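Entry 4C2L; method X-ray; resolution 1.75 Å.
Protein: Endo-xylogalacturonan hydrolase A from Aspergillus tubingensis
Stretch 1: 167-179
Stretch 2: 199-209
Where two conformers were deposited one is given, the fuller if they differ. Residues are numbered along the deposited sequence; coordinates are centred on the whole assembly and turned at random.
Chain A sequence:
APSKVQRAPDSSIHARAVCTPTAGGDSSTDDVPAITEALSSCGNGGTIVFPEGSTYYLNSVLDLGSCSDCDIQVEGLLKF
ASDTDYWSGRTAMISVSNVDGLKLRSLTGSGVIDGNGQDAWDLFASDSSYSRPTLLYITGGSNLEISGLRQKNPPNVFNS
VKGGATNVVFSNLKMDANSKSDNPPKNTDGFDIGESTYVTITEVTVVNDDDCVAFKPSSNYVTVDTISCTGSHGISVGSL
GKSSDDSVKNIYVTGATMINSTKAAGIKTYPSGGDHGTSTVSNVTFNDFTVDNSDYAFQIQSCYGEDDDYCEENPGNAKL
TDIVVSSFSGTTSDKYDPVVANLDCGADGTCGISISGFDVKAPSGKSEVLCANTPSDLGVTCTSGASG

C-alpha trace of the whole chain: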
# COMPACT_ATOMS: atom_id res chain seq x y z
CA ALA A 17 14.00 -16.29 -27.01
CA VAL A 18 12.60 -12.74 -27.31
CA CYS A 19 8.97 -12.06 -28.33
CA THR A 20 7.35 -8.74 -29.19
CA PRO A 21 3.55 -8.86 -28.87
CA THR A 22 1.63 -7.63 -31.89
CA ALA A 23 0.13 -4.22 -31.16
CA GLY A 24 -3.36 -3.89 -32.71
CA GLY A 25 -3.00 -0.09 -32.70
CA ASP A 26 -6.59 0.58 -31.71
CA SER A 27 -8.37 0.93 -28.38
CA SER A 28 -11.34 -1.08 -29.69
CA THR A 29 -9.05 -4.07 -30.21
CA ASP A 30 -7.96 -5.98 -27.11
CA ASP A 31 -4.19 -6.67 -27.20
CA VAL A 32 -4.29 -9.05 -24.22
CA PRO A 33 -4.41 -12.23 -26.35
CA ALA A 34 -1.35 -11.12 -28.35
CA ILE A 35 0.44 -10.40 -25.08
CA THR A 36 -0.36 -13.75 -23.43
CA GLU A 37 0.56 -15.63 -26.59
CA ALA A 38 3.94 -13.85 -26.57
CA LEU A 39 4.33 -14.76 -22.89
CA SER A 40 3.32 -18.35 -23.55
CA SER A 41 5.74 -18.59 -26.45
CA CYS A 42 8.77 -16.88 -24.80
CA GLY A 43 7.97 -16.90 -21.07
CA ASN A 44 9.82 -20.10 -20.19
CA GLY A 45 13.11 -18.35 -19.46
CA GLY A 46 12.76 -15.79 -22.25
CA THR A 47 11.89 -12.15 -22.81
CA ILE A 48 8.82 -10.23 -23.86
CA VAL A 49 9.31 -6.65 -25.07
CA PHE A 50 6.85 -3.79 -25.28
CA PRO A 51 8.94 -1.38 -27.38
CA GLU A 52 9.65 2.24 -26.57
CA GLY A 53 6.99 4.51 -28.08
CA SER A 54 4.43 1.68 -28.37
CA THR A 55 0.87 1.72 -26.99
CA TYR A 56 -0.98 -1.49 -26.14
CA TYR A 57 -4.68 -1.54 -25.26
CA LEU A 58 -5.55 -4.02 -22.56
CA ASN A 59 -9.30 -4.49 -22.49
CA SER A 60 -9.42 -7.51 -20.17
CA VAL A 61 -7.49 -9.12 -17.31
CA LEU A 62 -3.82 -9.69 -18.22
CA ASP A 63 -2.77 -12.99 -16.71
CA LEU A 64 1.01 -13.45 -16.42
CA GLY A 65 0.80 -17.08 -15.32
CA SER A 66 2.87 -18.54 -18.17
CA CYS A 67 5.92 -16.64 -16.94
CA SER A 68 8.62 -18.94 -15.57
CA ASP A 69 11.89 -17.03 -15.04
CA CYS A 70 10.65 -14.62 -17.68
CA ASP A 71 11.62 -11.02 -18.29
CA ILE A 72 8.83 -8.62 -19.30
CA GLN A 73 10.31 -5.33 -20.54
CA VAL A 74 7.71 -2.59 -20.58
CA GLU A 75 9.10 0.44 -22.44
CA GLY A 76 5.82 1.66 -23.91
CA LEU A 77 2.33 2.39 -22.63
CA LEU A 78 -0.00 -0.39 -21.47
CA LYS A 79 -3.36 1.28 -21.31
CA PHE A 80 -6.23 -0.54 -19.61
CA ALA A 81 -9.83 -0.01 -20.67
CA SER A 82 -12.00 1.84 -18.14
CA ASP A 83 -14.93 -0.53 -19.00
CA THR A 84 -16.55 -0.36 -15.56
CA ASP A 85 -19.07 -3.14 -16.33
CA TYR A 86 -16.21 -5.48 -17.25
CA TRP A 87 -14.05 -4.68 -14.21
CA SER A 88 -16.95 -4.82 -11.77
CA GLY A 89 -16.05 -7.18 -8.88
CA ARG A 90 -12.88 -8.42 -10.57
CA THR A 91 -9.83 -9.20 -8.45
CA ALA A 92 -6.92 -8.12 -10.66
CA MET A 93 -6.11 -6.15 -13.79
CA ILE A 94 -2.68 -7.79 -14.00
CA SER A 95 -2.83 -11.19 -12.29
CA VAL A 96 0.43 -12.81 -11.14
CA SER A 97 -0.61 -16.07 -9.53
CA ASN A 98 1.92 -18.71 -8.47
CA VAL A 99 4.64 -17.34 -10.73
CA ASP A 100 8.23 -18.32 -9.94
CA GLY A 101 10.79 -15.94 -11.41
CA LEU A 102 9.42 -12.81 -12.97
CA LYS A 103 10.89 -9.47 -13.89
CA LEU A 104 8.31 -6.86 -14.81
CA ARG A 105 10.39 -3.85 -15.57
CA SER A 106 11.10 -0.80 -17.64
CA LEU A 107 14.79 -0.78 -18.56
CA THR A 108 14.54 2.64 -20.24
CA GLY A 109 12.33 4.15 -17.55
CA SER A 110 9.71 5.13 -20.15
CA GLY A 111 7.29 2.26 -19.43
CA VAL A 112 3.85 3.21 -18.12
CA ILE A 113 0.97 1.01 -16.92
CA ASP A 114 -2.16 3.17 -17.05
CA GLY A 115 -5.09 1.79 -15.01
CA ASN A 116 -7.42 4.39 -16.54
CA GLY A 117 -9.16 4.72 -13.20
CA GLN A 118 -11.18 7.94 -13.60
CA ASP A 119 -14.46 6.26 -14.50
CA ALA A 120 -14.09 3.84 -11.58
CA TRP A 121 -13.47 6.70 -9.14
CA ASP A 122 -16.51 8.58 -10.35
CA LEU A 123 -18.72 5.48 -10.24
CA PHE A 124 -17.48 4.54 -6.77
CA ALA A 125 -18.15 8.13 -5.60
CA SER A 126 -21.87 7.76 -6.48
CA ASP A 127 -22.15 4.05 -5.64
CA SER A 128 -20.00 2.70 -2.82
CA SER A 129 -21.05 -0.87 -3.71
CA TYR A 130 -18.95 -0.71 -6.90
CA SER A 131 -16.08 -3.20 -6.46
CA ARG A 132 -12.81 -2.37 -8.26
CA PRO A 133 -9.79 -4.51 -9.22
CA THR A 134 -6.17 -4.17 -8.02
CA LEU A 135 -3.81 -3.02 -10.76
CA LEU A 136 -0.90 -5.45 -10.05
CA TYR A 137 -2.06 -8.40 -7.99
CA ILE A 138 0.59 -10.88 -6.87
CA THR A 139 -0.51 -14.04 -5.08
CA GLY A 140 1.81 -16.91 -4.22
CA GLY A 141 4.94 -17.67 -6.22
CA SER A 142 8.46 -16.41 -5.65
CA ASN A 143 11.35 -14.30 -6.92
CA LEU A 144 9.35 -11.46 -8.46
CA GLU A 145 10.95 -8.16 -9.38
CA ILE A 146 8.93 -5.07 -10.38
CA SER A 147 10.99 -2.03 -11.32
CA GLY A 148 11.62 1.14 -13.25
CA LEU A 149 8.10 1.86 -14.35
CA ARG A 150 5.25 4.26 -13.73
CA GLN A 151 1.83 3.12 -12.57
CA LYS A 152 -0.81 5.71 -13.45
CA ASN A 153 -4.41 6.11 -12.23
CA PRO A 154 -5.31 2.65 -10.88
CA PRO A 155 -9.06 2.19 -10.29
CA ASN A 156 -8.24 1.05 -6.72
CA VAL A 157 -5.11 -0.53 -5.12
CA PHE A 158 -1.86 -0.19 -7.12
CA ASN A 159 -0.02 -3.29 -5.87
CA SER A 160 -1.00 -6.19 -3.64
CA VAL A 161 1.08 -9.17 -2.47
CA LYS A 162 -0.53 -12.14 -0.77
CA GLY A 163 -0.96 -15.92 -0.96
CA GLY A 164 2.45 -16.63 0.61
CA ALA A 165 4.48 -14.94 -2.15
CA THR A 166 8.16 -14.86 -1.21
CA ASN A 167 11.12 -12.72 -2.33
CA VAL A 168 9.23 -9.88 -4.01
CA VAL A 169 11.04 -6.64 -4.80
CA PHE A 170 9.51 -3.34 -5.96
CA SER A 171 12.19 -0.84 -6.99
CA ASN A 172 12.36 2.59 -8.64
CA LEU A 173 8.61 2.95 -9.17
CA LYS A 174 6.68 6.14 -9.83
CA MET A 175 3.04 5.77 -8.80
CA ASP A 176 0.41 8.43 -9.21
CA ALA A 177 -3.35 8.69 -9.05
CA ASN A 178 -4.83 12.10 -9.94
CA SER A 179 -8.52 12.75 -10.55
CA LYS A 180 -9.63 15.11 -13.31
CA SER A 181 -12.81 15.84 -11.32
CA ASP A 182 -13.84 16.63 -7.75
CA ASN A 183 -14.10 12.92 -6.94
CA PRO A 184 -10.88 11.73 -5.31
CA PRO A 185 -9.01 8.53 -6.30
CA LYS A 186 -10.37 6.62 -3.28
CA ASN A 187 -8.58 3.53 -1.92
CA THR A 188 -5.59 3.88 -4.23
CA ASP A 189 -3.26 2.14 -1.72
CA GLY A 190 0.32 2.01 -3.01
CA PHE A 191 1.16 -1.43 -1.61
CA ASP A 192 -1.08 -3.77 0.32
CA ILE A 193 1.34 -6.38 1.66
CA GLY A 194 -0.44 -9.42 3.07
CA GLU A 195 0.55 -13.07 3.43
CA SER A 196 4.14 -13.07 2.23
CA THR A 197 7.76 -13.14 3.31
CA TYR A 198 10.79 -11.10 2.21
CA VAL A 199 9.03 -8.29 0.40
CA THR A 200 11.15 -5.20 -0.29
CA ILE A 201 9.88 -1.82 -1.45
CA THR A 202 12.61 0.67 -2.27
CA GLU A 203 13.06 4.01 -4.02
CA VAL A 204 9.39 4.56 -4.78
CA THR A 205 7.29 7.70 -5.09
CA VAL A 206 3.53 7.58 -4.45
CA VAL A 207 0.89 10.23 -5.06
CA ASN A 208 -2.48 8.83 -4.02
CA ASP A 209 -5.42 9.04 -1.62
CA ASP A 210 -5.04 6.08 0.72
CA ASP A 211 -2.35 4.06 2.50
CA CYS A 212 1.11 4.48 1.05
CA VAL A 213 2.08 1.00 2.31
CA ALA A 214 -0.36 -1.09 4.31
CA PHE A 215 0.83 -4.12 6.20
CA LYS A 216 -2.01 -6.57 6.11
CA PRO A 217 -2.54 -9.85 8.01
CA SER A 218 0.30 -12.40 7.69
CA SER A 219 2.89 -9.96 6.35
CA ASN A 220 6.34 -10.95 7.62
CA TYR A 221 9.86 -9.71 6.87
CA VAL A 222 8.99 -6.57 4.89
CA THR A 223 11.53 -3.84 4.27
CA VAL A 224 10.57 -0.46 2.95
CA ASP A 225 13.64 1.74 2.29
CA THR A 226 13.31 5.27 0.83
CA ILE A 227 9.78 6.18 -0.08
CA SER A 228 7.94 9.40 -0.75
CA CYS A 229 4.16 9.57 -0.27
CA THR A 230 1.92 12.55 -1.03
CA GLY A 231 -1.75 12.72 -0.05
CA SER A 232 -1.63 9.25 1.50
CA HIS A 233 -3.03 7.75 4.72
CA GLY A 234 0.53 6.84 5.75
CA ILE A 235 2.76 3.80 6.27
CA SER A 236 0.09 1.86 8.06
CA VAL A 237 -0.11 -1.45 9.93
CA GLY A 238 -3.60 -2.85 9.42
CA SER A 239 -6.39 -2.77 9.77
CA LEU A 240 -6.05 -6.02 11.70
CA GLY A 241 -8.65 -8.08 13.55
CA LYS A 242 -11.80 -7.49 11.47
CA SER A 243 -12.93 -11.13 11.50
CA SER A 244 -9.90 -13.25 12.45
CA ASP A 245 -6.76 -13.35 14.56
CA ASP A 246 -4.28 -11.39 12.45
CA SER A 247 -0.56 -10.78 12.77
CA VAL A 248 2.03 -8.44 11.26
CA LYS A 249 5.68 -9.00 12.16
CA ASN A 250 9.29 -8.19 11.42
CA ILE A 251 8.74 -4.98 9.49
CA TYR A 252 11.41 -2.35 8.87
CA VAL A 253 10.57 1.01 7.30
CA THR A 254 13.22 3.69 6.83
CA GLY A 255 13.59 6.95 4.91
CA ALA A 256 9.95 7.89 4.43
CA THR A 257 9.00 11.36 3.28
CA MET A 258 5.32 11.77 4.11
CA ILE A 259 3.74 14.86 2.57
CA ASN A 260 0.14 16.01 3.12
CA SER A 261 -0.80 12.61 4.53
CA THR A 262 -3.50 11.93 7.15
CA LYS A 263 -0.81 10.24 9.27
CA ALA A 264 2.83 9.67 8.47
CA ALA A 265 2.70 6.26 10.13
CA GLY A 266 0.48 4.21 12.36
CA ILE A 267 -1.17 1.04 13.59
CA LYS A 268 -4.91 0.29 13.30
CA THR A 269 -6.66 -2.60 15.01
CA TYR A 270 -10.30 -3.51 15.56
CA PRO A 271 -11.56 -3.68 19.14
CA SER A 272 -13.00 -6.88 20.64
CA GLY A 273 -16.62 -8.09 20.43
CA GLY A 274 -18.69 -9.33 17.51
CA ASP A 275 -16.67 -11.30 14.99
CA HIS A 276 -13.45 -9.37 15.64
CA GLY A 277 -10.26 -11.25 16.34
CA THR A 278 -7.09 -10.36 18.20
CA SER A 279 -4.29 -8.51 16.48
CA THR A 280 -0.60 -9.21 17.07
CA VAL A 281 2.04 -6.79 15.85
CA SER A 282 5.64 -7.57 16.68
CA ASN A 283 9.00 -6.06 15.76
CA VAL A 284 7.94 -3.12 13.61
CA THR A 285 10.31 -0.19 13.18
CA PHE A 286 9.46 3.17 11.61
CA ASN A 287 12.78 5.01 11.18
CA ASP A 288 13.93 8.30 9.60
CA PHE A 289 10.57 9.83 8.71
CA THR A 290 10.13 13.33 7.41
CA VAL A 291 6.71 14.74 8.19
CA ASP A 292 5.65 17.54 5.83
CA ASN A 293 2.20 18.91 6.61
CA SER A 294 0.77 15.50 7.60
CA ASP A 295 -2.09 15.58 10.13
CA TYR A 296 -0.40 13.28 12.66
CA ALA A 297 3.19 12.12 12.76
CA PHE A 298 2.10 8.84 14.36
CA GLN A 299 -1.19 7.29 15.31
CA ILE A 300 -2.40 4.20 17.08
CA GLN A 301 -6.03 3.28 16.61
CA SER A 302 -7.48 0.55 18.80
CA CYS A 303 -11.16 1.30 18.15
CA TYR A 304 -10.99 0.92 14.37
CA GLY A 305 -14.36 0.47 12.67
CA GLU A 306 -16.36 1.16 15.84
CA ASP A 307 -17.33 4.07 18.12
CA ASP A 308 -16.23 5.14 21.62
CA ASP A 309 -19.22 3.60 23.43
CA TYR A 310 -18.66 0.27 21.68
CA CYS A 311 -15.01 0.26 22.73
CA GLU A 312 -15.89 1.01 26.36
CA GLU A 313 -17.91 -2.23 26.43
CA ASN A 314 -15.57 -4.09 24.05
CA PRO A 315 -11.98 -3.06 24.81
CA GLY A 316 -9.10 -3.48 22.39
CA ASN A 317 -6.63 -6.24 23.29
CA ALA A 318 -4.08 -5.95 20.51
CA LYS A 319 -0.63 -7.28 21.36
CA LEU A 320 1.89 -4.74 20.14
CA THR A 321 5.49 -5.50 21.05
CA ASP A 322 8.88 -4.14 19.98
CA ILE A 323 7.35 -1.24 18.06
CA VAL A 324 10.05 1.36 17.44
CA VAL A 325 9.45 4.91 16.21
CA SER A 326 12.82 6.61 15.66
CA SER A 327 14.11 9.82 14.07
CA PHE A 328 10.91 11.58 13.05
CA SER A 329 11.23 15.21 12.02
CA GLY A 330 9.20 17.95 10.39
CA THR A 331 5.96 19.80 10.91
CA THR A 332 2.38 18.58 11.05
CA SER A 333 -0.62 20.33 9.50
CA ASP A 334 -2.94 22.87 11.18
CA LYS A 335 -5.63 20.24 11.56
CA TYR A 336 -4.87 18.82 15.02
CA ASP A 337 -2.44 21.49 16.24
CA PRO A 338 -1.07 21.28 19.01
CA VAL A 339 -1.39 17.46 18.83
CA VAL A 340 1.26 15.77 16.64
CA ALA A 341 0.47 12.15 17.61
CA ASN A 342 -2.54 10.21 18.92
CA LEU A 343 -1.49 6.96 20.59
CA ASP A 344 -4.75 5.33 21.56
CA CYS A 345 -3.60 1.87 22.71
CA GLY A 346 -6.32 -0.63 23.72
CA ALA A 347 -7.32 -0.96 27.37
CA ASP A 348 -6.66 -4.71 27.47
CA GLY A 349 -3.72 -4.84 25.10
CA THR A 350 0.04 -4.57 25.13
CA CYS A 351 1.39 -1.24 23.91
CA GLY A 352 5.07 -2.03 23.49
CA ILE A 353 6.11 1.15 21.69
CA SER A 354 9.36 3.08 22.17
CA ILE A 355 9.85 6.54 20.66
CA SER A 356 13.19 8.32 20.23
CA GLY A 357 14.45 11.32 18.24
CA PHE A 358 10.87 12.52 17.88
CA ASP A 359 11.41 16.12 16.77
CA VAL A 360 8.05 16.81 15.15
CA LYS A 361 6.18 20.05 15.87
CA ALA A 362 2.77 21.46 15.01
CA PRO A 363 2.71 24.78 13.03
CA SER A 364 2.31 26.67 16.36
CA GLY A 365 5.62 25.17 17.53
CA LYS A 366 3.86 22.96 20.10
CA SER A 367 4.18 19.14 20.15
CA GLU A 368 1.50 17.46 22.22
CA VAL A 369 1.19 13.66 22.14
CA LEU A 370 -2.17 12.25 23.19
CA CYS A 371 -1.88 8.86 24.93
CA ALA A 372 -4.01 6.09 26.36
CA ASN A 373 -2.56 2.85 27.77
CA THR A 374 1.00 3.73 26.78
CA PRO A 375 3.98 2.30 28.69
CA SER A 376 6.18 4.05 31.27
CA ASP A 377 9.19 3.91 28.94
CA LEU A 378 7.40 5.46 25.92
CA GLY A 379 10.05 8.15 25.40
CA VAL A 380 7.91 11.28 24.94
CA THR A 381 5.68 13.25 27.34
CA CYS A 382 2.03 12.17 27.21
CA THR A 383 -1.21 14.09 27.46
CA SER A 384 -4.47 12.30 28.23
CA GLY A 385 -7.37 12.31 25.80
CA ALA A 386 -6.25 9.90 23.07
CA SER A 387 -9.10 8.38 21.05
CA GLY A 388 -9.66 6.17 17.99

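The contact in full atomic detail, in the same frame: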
# COMPACT_ATOMS: atom_id res chain seq x y z
N ASN A 167 10.06 -13.38 -1.56
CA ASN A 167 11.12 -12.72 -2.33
C ASN A 167 10.55 -11.86 -3.46
O ASN A 167 10.71 -12.16 -4.65
CB ASN A 167 12.13 -13.72 -2.92
CG ASN A 167 12.70 -14.69 -1.89
OD1 ASN A 167 13.02 -14.30 -0.76
ND2 ASN A 167 12.87 -15.95 -2.28
N VAL A 168 9.85 -10.79 -3.07
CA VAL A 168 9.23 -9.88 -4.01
C VAL A 168 9.89 -8.52 -3.80
O VAL A 168 9.95 -8.02 -2.67
CB VAL A 168 7.72 -9.77 -3.75
CG1 VAL A 168 7.06 -8.83 -4.75
CG2 VAL A 168 7.09 -11.16 -3.81
N VAL A 169 10.37 -7.93 -4.89
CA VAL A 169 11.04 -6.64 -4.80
C VAL A 169 10.42 -5.62 -5.74
O VAL A 169 10.32 -5.88 -6.94
CB VAL A 169 12.56 -6.76 -5.09
CG1 VAL A 169 13.21 -5.38 -5.02
CG2 VAL A 169 13.22 -7.70 -4.11
N PHE A 170 10.01 -4.47 -5.18
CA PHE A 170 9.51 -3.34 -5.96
C PHE A 170 10.58 -2.27 -5.87
O PHE A 170 10.94 -1.86 -4.77
CB PHE A 170 8.22 -2.77 -5.34
CG PHE A 170 7.06 -3.73 -5.32
CD1 PHE A 170 6.87 -4.58 -4.22
CD2 PHE A 170 6.14 -3.77 -6.35
CE1 PHE A 170 5.78 -5.46 -4.17
CE2 PHE A 170 5.05 -4.65 -6.32
CZ PHE A 170 4.88 -5.50 -5.22
N SER A 171 11.11 -1.83 -7.01
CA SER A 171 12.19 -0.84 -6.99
C SER A 171 12.01 0.26 -8.03
O SER A 171 11.59 -0.02 -9.15
CB SER A 171 13.53 -1.56 -7.26
OG SER A 171 14.58 -0.63 -7.27
N ASN A 172 12.35 1.50 -7.67
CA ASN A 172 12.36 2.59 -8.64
C ASN A 172 11.02 2.74 -9.37
O ASN A 172 10.97 2.75 -10.60
CB ASN A 172 13.49 2.36 -9.67
CG ASN A 172 14.86 2.52 -9.05
OD1 ASN A 172 15.07 3.43 -8.25
ND2 ASN A 172 15.78 1.64 -9.41
N LEU A 173 9.94 2.80 -8.60
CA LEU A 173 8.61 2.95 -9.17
C LEU A 173 8.08 4.35 -8.94
O LEU A 173 8.31 4.96 -7.88
CB LEU A 173 7.63 1.93 -8.56
CG LEU A 173 7.91 0.44 -8.70
CD1 LEU A 173 6.76 -0.35 -8.09
CD2 LEU A 173 8.09 0.06 -10.17
N LYS A 174 7.39 4.88 -9.95
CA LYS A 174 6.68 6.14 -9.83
C LYS A 174 5.19 5.83 -9.92
O LYS A 174 4.74 5.27 -10.90
CB LYS A 174 7.09 7.11 -10.93
CG LYS A 174 6.42 8.47 -10.82
CD LYS A 174 7.30 9.57 -11.39
CE LYS A 174 6.94 9.88 -12.83
NZ LYS A 174 5.67 10.66 -12.89
N MET A 175 4.45 6.16 -8.87
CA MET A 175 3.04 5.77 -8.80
C MET A 175 2.20 6.99 -8.52
O MET A 175 2.45 7.73 -7.58
CB MET A 175 2.86 4.72 -7.69
CG MET A 175 3.66 3.46 -7.98
SD MET A 175 4.08 2.56 -6.48
CE MET A 175 2.45 2.35 -5.80
N ASP A 176 1.22 7.23 -9.38
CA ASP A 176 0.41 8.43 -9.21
C ASP A 176 -1.02 8.20 -9.61
O ASP A 176 -1.29 7.58 -10.63
CB ASP A 176 1.01 9.62 -10.00
CG ASP A 176 1.29 9.27 -11.45
OD1 ASP A 176 0.39 9.41 -12.29
OD2 ASP A 176 2.43 8.87 -11.79
N ALA A 177 -1.92 8.69 -8.77
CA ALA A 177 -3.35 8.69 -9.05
C ALA A 177 -3.83 10.12 -8.87
O ALA A 177 -3.72 10.67 -7.77
CB ALA A 177 -4.07 7.76 -8.07
N ASN A 178 -4.32 10.73 -9.96
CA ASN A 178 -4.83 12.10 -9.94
C ASN A 178 -6.16 12.16 -10.67
O ASN A 178 -6.23 11.78 -11.84
CB ASN A 178 -3.84 13.05 -10.62
CG ASN A 178 -2.57 13.21 -9.81
OD1 ASN A 178 -1.56 12.56 -10.10
ND2 ASN A 178 -2.63 14.03 -8.77
N SER A 179 -7.19 12.62 -9.97
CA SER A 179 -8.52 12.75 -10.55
C SER A 179 -8.64 14.04 -11.35
O SER A 179 -8.16 15.08 -10.93
CB SER A 179 -9.57 12.77 -9.45
OG SER A 179 -10.85 12.93 -10.03
N VAL A 199 9.45 -9.30 1.35
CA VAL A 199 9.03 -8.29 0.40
C VAL A 199 9.87 -7.04 0.67
O VAL A 199 10.03 -6.62 1.83
CB VAL A 199 7.52 -7.97 0.55
CG1 VAL A 199 7.13 -6.79 -0.33
CG2 VAL A 199 6.69 -9.20 0.18
N THR A 200 10.40 -6.45 -0.39
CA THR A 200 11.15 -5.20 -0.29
C THR A 200 10.54 -4.15 -1.21
O THR A 200 10.21 -4.44 -2.37
CB THR A 200 12.64 -5.40 -0.63
OG1 THR A 200 13.22 -6.31 0.31
CG2 THR A 200 13.40 -4.06 -0.55
N ILE A 201 10.39 -2.94 -0.69
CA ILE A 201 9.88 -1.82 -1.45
C ILE A 201 10.92 -0.73 -1.29
O ILE A 201 11.20 -0.32 -0.17
CB ILE A 201 8.53 -1.32 -0.89
CG1 ILE A 201 7.46 -2.41 -1.02
CG2 ILE A 201 8.07 -0.05 -1.62
CD1 ILE A 201 6.26 -2.19 -0.14
N THR A 202 11.51 -0.28 -2.40
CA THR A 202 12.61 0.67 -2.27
C THR A 202 12.65 1.66 -3.41
O THR A 202 12.44 1.28 -4.57
CB THR A 202 13.97 -0.05 -2.09
OG1 THR A 202 15.00 0.92 -1.87
CG2 THR A 202 14.32 -0.91 -3.32
N GLU A 203 12.93 2.91 -3.06
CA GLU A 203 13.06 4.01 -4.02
C GLU A 203 11.78 4.15 -4.84
O GLU A 203 11.76 4.01 -6.07
CB GLU A 203 14.30 3.84 -4.90
CG GLU A 203 15.59 3.84 -4.08
CD GLU A 203 15.96 5.20 -3.49
OE1 GLU A 203 15.49 6.24 -4.00
OE2 GLU A 203 16.76 5.22 -2.52
N VAL A 204 10.69 4.38 -4.13
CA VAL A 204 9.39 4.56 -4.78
C VAL A 204 8.78 5.90 -4.41
O VAL A 204 9.04 6.44 -3.32
CB VAL A 204 8.40 3.39 -4.48
CG1 VAL A 204 9.02 2.05 -4.83
CG2 VAL A 204 7.95 3.40 -3.03
N THR A 205 8.02 6.47 -5.33
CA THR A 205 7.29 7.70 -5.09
C THR A 205 5.80 7.41 -5.32
O THR A 205 5.44 6.80 -6.33
CB THR A 205 7.79 8.81 -6.03
OG1 THR A 205 9.22 8.93 -5.93
CG2 THR A 205 7.16 10.12 -5.69
N VAL A 206 4.97 7.84 -4.39
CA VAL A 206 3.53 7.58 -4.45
C VAL A 206 2.77 8.89 -4.29
O VAL A 206 3.02 9.66 -3.34
CB VAL A 206 3.06 6.60 -3.35
CG1 VAL A 206 1.55 6.33 -3.47
CG2 VAL A 206 3.83 5.28 -3.41
N VAL A 207 1.85 9.15 -5.21
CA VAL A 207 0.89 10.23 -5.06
C VAL A 207 -0.47 9.55 -5.14
O VAL A 207 -0.82 8.99 -6.18
CB VAL A 207 1.03 11.29 -6.19
CG1 VAL A 207 -0.10 12.32 -6.12
CG2 VAL A 207 2.40 11.95 -6.14
N ASN A 208 -1.22 9.58 -4.05
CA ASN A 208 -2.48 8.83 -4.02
C ASN A 208 -3.45 9.39 -2.98
O ASN A 208 -3.32 10.53 -2.56
CB ASN A 208 -2.20 7.34 -3.76
CG ASN A 208 -1.75 7.08 -2.32
OD1 ASN A 208 -1.39 8.00 -1.60
ND2 ASN A 208 -1.77 5.82 -1.91
N ASP A 209 -4.42 8.58 -2.58
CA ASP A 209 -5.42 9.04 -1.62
C ASP A 209 -5.76 7.97 -0.59
O ASP A 209 -6.84 7.98 -0.02
CB ASP A 209 -6.69 9.52 -2.36
CG ASP A 209 -7.69 10.18 -1.44
OD1 ASP A 209 -7.27 10.96 -0.54
OD2 ASP A 209 -8.91 9.90 -1.59
O HOH W 1 10.95 6.53 -7.60

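The apolar centre of this contact lies on one side of two parallel strand pairs, one before and one after a corner, where Val168, Phe170, Leu173 and Met175 meet Val199, Ile201, Val204 and Val206. All eight residues are buried. Phe170 CD1 lies 3.9 Å from Ile201 CG1. The edge of the same ring faces Val199, with Phe170 CE1 4.3 Å from Val199 CG1. Val168 CB is 4.1 Å from Val199 CG2. Beyond the corner, Leu173 CB sits 4.0 Å from Val204 CG1, and Met175 CE reaches within 4.0 Å of Val206 CG2. Apolar side chains meet apolar side chains in this row, because residues in register point to the same side. These are van der Waals contacts between buried apolar groups.

The backbone sets that register. Strand 168-171 runs parallel to strand 199-202, with an angle of 4° between them. Strand 173-176 runs parallel to strand 204-207 at 3°. Paired CA atoms stay about 4.5 to 5.1 Å apart along the whole contact, so the two stretches follow the same path and turn together.

In the first pair of strands the hydrogen bonds alternate, as parallel strands require. Thr200 N donates to Val168 O (2.8 Å), Phe170 N to Thr200 O (2.8 Å), and Thr202 N to Phe170 O (2.9 Å). Asn172 N to Thr202 O (3.1 Å) carries the ladder to the corner. After it, Thr205 N donates to Leu173 O (3.0 Å), Met175 N to Thr205 O (2.8 Å), Val207 N to Met175 O (2.8 Å), and Ala177 N to Val207 O (2.8 Å). CA-H...O contacts supplement the ladder, such as Val199 CA to Val168 O at 3.2 Å.

The corner falls at Asn172 and Glu203. Both have positive phi and psi near 50 to 60°, a left-handed conformation that bends each chain. Here Leu173 N makes only a weak bond to Glu203 O (3.3 Å, 128°). A water helps to bridge the chains, donating to Leu173 O and to Glu203 O; its O lies 3.1 Å from Leu173 O and 3.1 Å from Glu203 O. Asn172 OD1 approaches Glu203 CB at 3.5 Å.

The opposite face is more polar and more open. Val169 CG2 packs on Thr200 CB at 4.2 Å, and Ser171 OG lies 4.0 Å from Thr202 CG2. Farther along, Asp176 CB meets Val207 CB at 4.2 Å. The carboxylate of Asp176 turns away, and its OD2 forms a long salt bridge with Lys174 NZ (3.9 Å).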